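Local structure of probable M18 family aminopeptidase 1 (Thermotoga maritima, 2GLF) at residues C328-P333 with A420-H425; A344-Y349 with I386-T391. The protein is probably a metal-dependent aminopeptidase of the M18 family, removing residues from the N-terminal end of peptides. All coordinates share one frame; numbering follows the deposited sequence.

Contact 1: residues C328-P333 with A420-H425; sequences CAAVNP and ALLGMH. With MN (manganese (II) ion), chain F.
Cys328 and Ala329 run parallel to Ala420 and Leu421 as neighbouring strands, with CA of Cys328 4.7 Å from CA of Ala420, and two backbone hydrogen bonds join them. Leu421 N gives its hydrogen to Cys328 O at 2.8 Å, and Ala330 N, just past the end of its strand, gives one to Leu421 O at 3.0 Å. Cys328 O also takes a CA-H contact from Ala420.

Cys328 and Ala420 lie on one face of the sheet. With chi1 at 56°, SG stands between the backbone N and the carbonyl carbon of Cys328 and meets CB of Ala420 at 3.7 Å. CB of Ala330 meets the same methyl group from a different direction, so Ala420 is touched by both. CB of Ala330 in turn meets the CD1 branch of Leu422; this methyl also lies against the carbonyl oxygens of Ala330 and Val331. Leu421 points to the opposite face, where it packs on Val327 and on strand 429-432.

Beyond the paired residues the second segment turns at Gly423, whose phi of 70° suits glycine, and leads to His425. There NE2 binds a manganese ion at 2.4 Å, with Asp249 and Glu279 completing the protein ligands, while ND1 is hydrogen-bonded to Gly121 O. His167 of a second subunit meets the His425 ring edge-to-face. The chemistry is thus divided: small apolar groups and two backbone bonds join the strand ends, and the loop that follows carries a metal-binding imidazole gripped at both nitrogens, which is likely to restrict its rotation.

Contact 2: residues A344-Y349 with I386-T391; sequences APKLGY and IWQVAT
Gln388 reaches from its strand to the backbone of Lys346 and grips it with both ends of its carboxamide. OE1 accepts from Lys346 N at 2.9 Å, and NE2 donates to Lys346 O at 2.8 Å, with that oxygen lying in the plane of the amide group. With chi2 at -178°, CD lies anti to CA, and the extended chain brings the amide to the turn. CB of Tyr349 lies beside the amide, 3.7 Å from OE1 of Gln388, and the Tyr349 carbonyl oxygen rests against CG2 of Ile386. Just before the turn, CD of Pro345 packs on CB of Ala390 at 3.4 Å. A second NE2 bond, to Gly350 O, further fixes the amide. An alanine in place of Gln388 would probably leave Lys346 N and O without these partners and open a gap beside CB of Tyr349. Lys346 turns its amine away to Gln110 of a second subunit. The arrangement is a type II beta turn, Lys346 to Tyr349 with Gly348 at its third position, held through the backbone of its first residue by a glutamine from strand 387-389, outermost in the mixed sheet within this chain.

In the fold
From the N terminus, the chain passes along strand 321-329 into 328-333, then through the 344-349 loop to strand 351-354. Helix 370-382 leads on to strand 387-389, where contact 2 closes the shorter loop. The chain then continues through helix 404-408 to strand 414-421, and contact 1 closes the longer loop, with contact 2 nested inside it. Their centres are about 11 Å apart and both reach the same mixed sheet: contact 1 joins two adjacent parallel strands beside the metal site, whereas contact 2 ties a loop to strand 387-389. The two touch directly through a probable hydrogen bond from Val331 N to Pro345 O, and CD2 of Leu347 packs against Ala420 O.

Contact 1: residues C328-P333 with A420-H425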
loop_
_atom_site.group_PDB
_atom_site.type_symbol
_atom_site.label_atom_id
_atom_site.label_comp_id
_atom_site.label_asym_id
_atom_site.label_seq_id
_atom_site.Cartn_x
_atom_site.Cartn_y
_atom_site.Cartn_z
ATOM N N CYS A 328 38.099 -13.806 -3.519
ATOM C CA CYS A 328 37.341 -12.565 -3.583
ATOM C C CYS A 328 36.411 -12.705 -4.784
ATOM O O CYS A 328 36.421 -13.735 -5.463
ATOM C CB CYS A 328 38.264 -11.357 -3.760
ATOM S SG CYS A 328 39.341 -11.466 -5.203
ATOM N N ALA A 329 35.612 -11.676 -5.047
ATOM C CA ALA A 329 34.663 -11.718 -6.150
ATOM C C ALA A 329 35.166 -10.949 -7.354
ATOM O O ALA A 329 35.528 -9.787 -7.242
ATOM C CB ALA A 329 33.329 -11.155 -5.693
ATOM N N ALA A 330 35.202 -11.607 -8.505
ATOM C CA ALA A 330 35.643 -10.967 -9.738
ATOM C C ALA A 330 34.422 -10.254 -10.319
ATOM O O ALA A 330 33.297 -10.530 -9.897
ATOM C CB ALA A 330 36.157 -12.011 -10.705
ATOM N N VAL A 331 34.609 -9.340 -11.269
ATOM C CA VAL A 331 33.438 -8.661 -11.811
ATOM C C VAL A 331 32.699 -9.602 -12.743
ATOM O O VAL A 331 33.297 -10.235 -13.614
ATOM C CB VAL A 331 33.783 -7.357 -12.588
ATOM C CG1 VAL A 331 34.560 -6.400 -11.697
ATOM C CG2 VAL A 331 34.564 -7.683 -13.820
ATOM N N ASN A 332 31.394 -9.707 -12.518
ATOM C CA ASN A 332 30.507 -10.543 -13.312
ATOM C C ASN A 332 29.801 -9.524 -14.208
ATOM O O ASN A 332 28.809 -8.917 -13.813
ATOM C CB ASN A 332 29.526 -11.235 -12.370
ATOM C CG ASN A 332 28.846 -12.416 -12.995
ATOM O OD1 ASN A 332 28.606 -13.416 -12.328
ATOM N ND2 ASN A 332 28.515 -12.311 -14.271
ATOM N N PRO A 333 30.311 -9.326 -15.433
ATOM C CA PRO A 333 29.760 -8.370 -16.398
ATOM C C PRO A 333 28.292 -7.943 -16.227
ATOM O O PRO A 333 28.017 -6.791 -15.884
ATOM C CB PRO A 333 30.043 -9.043 -17.735
ATOM C CG PRO A 333 31.350 -9.680 -17.486
ATOM C CD PRO A 333 31.166 -10.312 -16.122
ATOM N N ALA A 420 40.211 -14.365 -7.657
ATOM C CA ALA A 420 38.848 -13.858 -7.789
ATOM C C ALA A 420 37.955 -14.917 -8.426
ATOM O O ALA A 420 38.365 -15.583 -9.377
ATOM C CB ALA A 420 38.843 -12.594 -8.640
ATOM N N LEU A 421 36.737 -15.070 -7.909
ATOM C CA LEU A 421 35.810 -16.068 -8.449
ATOM C C LEU A 421 34.501 -15.483 -8.961
ATOM O O LEU A 421 34.059 -14.418 -8.535
ATOM C CB LEU A 421 35.452 -17.129 -7.398
ATOM C CG LEU A 421 36.496 -17.999 -6.716
ATOM C CD1 LEU A 421 35.773 -19.001 -5.850
ATOM C CD2 LEU A 421 37.353 -18.708 -7.737
ATOM N N LEU A 422 33.881 -16.222 -9.872
ATOM C CA LEU A 422 32.603 -15.856 -10.446
ATOM C C LEU A 422 31.612 -16.895 -9.931
ATOM O O LEU A 422 31.888 -18.084 -9.971
ATOM C CB LEU A 422 32.693 -15.898 -11.968
ATOM C CG LEU A 422 32.670 -14.545 -12.690
ATOM C CD1 LEU A 422 33.478 -13.518 -11.926
ATOM C CD2 LEU A 422 33.195 -14.719 -14.100
ATOM N N GLY A 423 30.471 -16.446 -9.422
ATOM C CA GLY A 423 29.485 -17.377 -8.907
ATOM C C GLY A 423 29.922 -18.053 -7.617
ATOM O O GLY A 423 29.719 -19.259 -7.432
HETATM N N MSE A 424 30.525 -17.289 -6.715
HETATM C CA MSE A 424 30.965 -17.851 -5.445
HETATM C C MSE A 424 29.758 -18.473 -4.720
HETATM O O MSE A 424 28.657 -17.935 -4.758
HETATM C CB MSE A 424 31.603 -16.756 -4.585
HETATM C CG MSE A 424 32.483 -17.269 -3.452
HETATM SE SE MSE A 424 33.323 -15.836 -2.422
HETATM C CE MSE A 424 32.609 -16.228 -0.657
ATOM N N HIS A 425 29.986 -19.612 -4.073
ATOM C CA HIS A 425 28.964 -20.360 -3.336
ATOM C C HIS A 425 27.982 -21.163 -4.180
ATOM O O HIS A 425 27.175 -21.916 -3.640
ATOM C CB HIS A 425 28.191 -19.455 -2.387
ATOM C CG HIS A 425 28.946 -19.118 -1.144
ATOM N ND1 HIS A 425 28.330 -18.698 0.013
ATOM C CD2 HIS A 425 30.270 -19.159 -0.870
ATOM C CE1 HIS A 425 29.239 -18.500 0.949
ATOM N NE2 HIS A 425 30.425 -18.773 0.438
HETATM MN MN MN F . 32.571 -18.742 1.561
#

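Contact 2: residues A344-Y349 with I386-T391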
loop_
_atom_site.group_PDB
_atom_site.type_symbol
_atom_site.label_atom_id
_atom_site.label_comp_id
_atom_site.label_asym_id
_atom_site.label_seq_id
_atom_site.Cartn_x
_atom_site.Cartn_y
_atom_site.Cartn_z
ATOM N N ALA A 344 38.019 -3.333 -8.044
ATOM C CA ALA A 344 37.483 -4.685 -8.195
ATOM C C ALA A 344 38.423 -5.562 -9.013
ATOM O O ALA A 344 39.034 -5.109 -9.978
ATOM C CB ALA A 344 36.129 -4.625 -8.864
ATOM N N PRO A 345 38.549 -6.837 -8.639
ATOM C CA PRO A 345 39.432 -7.742 -9.373
ATOM C C PRO A 345 38.824 -8.254 -10.673
ATOM O O PRO A 345 37.603 -8.389 -10.790
ATOM C CB PRO A 345 39.661 -8.866 -8.377
ATOM C CG PRO A 345 38.334 -8.953 -7.697
ATOM C CD PRO A 345 38.003 -7.496 -7.441
ATOM N N LYS A 346 39.691 -8.539 -11.642
ATOM C CA LYS A 346 39.276 -9.068 -12.939
ATOM C C LYS A 346 39.953 -10.431 -13.095
ATOM O O LYS A 346 41.087 -10.621 -12.632
ATOM C CB LYS A 346 39.739 -8.141 -14.068
ATOM C CG LYS A 346 39.268 -6.707 -13.963
ATOM C CD LYS A 346 37.791 -6.575 -14.279
ATOM C CE LYS A 346 37.564 -5.496 -15.325
ATOM N NZ LYS A 346 38.302 -5.830 -16.569
ATOM N N LEU A 347 39.264 -11.374 -13.740
ATOM C CA LEU A 347 39.813 -12.715 -13.958
ATOM C C LEU A 347 41.076 -12.696 -14.816
ATOM O O LEU A 347 41.135 -12.013 -15.834
ATOM C CB LEU A 347 38.780 -13.616 -14.640
ATOM C CG LEU A 347 37.535 -14.035 -13.864
ATOM C CD1 LEU A 347 36.564 -14.718 -14.818
ATOM C CD2 LEU A 347 37.925 -14.965 -12.730
ATOM N N GLY A 348 42.085 -13.451 -14.400
ATOM C CA GLY A 348 43.322 -13.519 -15.157
ATOM C C GLY A 348 44.280 -12.351 -14.993
ATOM O O GLY A 348 45.269 -12.251 -15.727
ATOM N N TYR A 349 44.004 -11.462 -14.043
ATOM C CA TYR A 349 44.887 -10.325 -13.830
ATOM C C TYR A 349 45.686 -10.400 -12.536
ATOM O O TYR A 349 46.037 -9.374 -11.947
ATOM C CB TYR A 349 44.101 -9.011 -13.917
ATOM C CG TYR A 349 43.876 -8.586 -15.352
ATOM C CD1 TYR A 349 42.984 -9.276 -16.176
ATOM C CD2 TYR A 349 44.627 -7.556 -15.917
ATOM C CE1 TYR A 349 42.855 -8.951 -17.523
ATOM C CE2 TYR A 349 44.504 -7.229 -17.261
ATOM C CZ TYR A 349 43.621 -7.930 -18.057
ATOM O OH TYR A 349 43.517 -7.613 -19.389
ATOM N N ILE A 386 52.397 -11.103 -10.456
ATOM C CA ILE A 386 51.293 -10.312 -10.985
ATOM C C ILE A 386 50.171 -10.261 -9.944
ATOM O O ILE A 386 49.653 -11.298 -9.533
ATOM C CB ILE A 386 50.740 -10.929 -12.307
ATOM C CG1 ILE A 386 51.674 -10.616 -13.480
ATOM C CG2 ILE A 386 49.369 -10.371 -12.610
ATOM C CD1 ILE A 386 53.053 -11.192 -13.347
ATOM N N TRP A 387 49.801 -9.062 -9.509
ATOM C CA TRP A 387 48.733 -8.929 -8.521
ATOM C C TRP A 387 47.835 -7.720 -8.807
ATOM O O TRP A 387 48.179 -6.836 -9.598
ATOM C CB TRP A 387 49.325 -8.825 -7.109
ATOM C CG TRP A 387 50.150 -7.592 -6.891
ATOM C CD1 TRP A 387 51.397 -7.332 -7.396
ATOM C CD2 TRP A 387 49.751 -6.414 -6.184
ATOM N NE1 TRP A 387 51.791 -6.060 -7.053
ATOM C CE2 TRP A 387 50.800 -5.474 -6.310
ATOM C CE3 TRP A 387 48.605 -6.057 -5.459
ATOM C CZ2 TRP A 387 50.737 -4.199 -5.737
ATOM C CZ3 TRP A 387 48.541 -4.788 -4.888
ATOM C CH2 TRP A 387 49.602 -3.875 -5.032
ATOM N N GLN A 388 46.677 -7.692 -8.159
ATOM C CA GLN A 388 45.716 -6.607 -8.340
ATOM C C GLN A 388 45.001 -6.352 -7.017
ATOM O O GLN A 388 44.914 -7.248 -6.184
ATOM C CB GLN A 388 44.701 -6.992 -9.429
ATOM C CG GLN A 388 43.933 -8.276 -9.143
ATOM C CD GLN A 388 42.980 -8.666 -10.263
ATOM O OE1 GLN A 388 42.338 -7.809 -10.875
ATOM N NE2 GLN A 388 42.865 -9.968 -10.523
ATOM N N VAL A 389 44.502 -5.136 -6.815
ATOM C CA VAL A 389 43.789 -4.821 -5.575
ATOM C C VAL A 389 42.350 -5.272 -5.738
ATOM O O VAL A 389 41.815 -5.245 -6.840
ATOM C CB VAL A 389 43.807 -3.294 -5.243
ATOM C CG1 VAL A 389 44.856 -2.587 -6.078
ATOM C CG2 VAL A 389 42.436 -2.680 -5.453
ATOM N N ALA A 390 41.726 -5.692 -4.644
ATOM C CA ALA A 390 40.342 -6.138 -4.716
ATOM C C ALA A 390 39.524 -5.698 -3.512
ATOM O O ALA A 390 40.006 -5.682 -2.381
ATOM C CB ALA A 390 40.283 -7.654 -4.860
ATOM N N THR A 391 38.278 -5.335 -3.779
ATOM C CA THR A 391 37.353 -4.898 -2.753
ATOM C C THR A 391 36.075 -5.700 -2.934
ATOM O O THR A 391 35.671 -5.986 -4.063
ATOM C CB THR A 391 37.036 -3.410 -2.902
ATOM O OG1 THR A 391 38.238 -2.645 -2.748
ATOM C CG2 THR A 391 36.041 -2.981 -1.855
#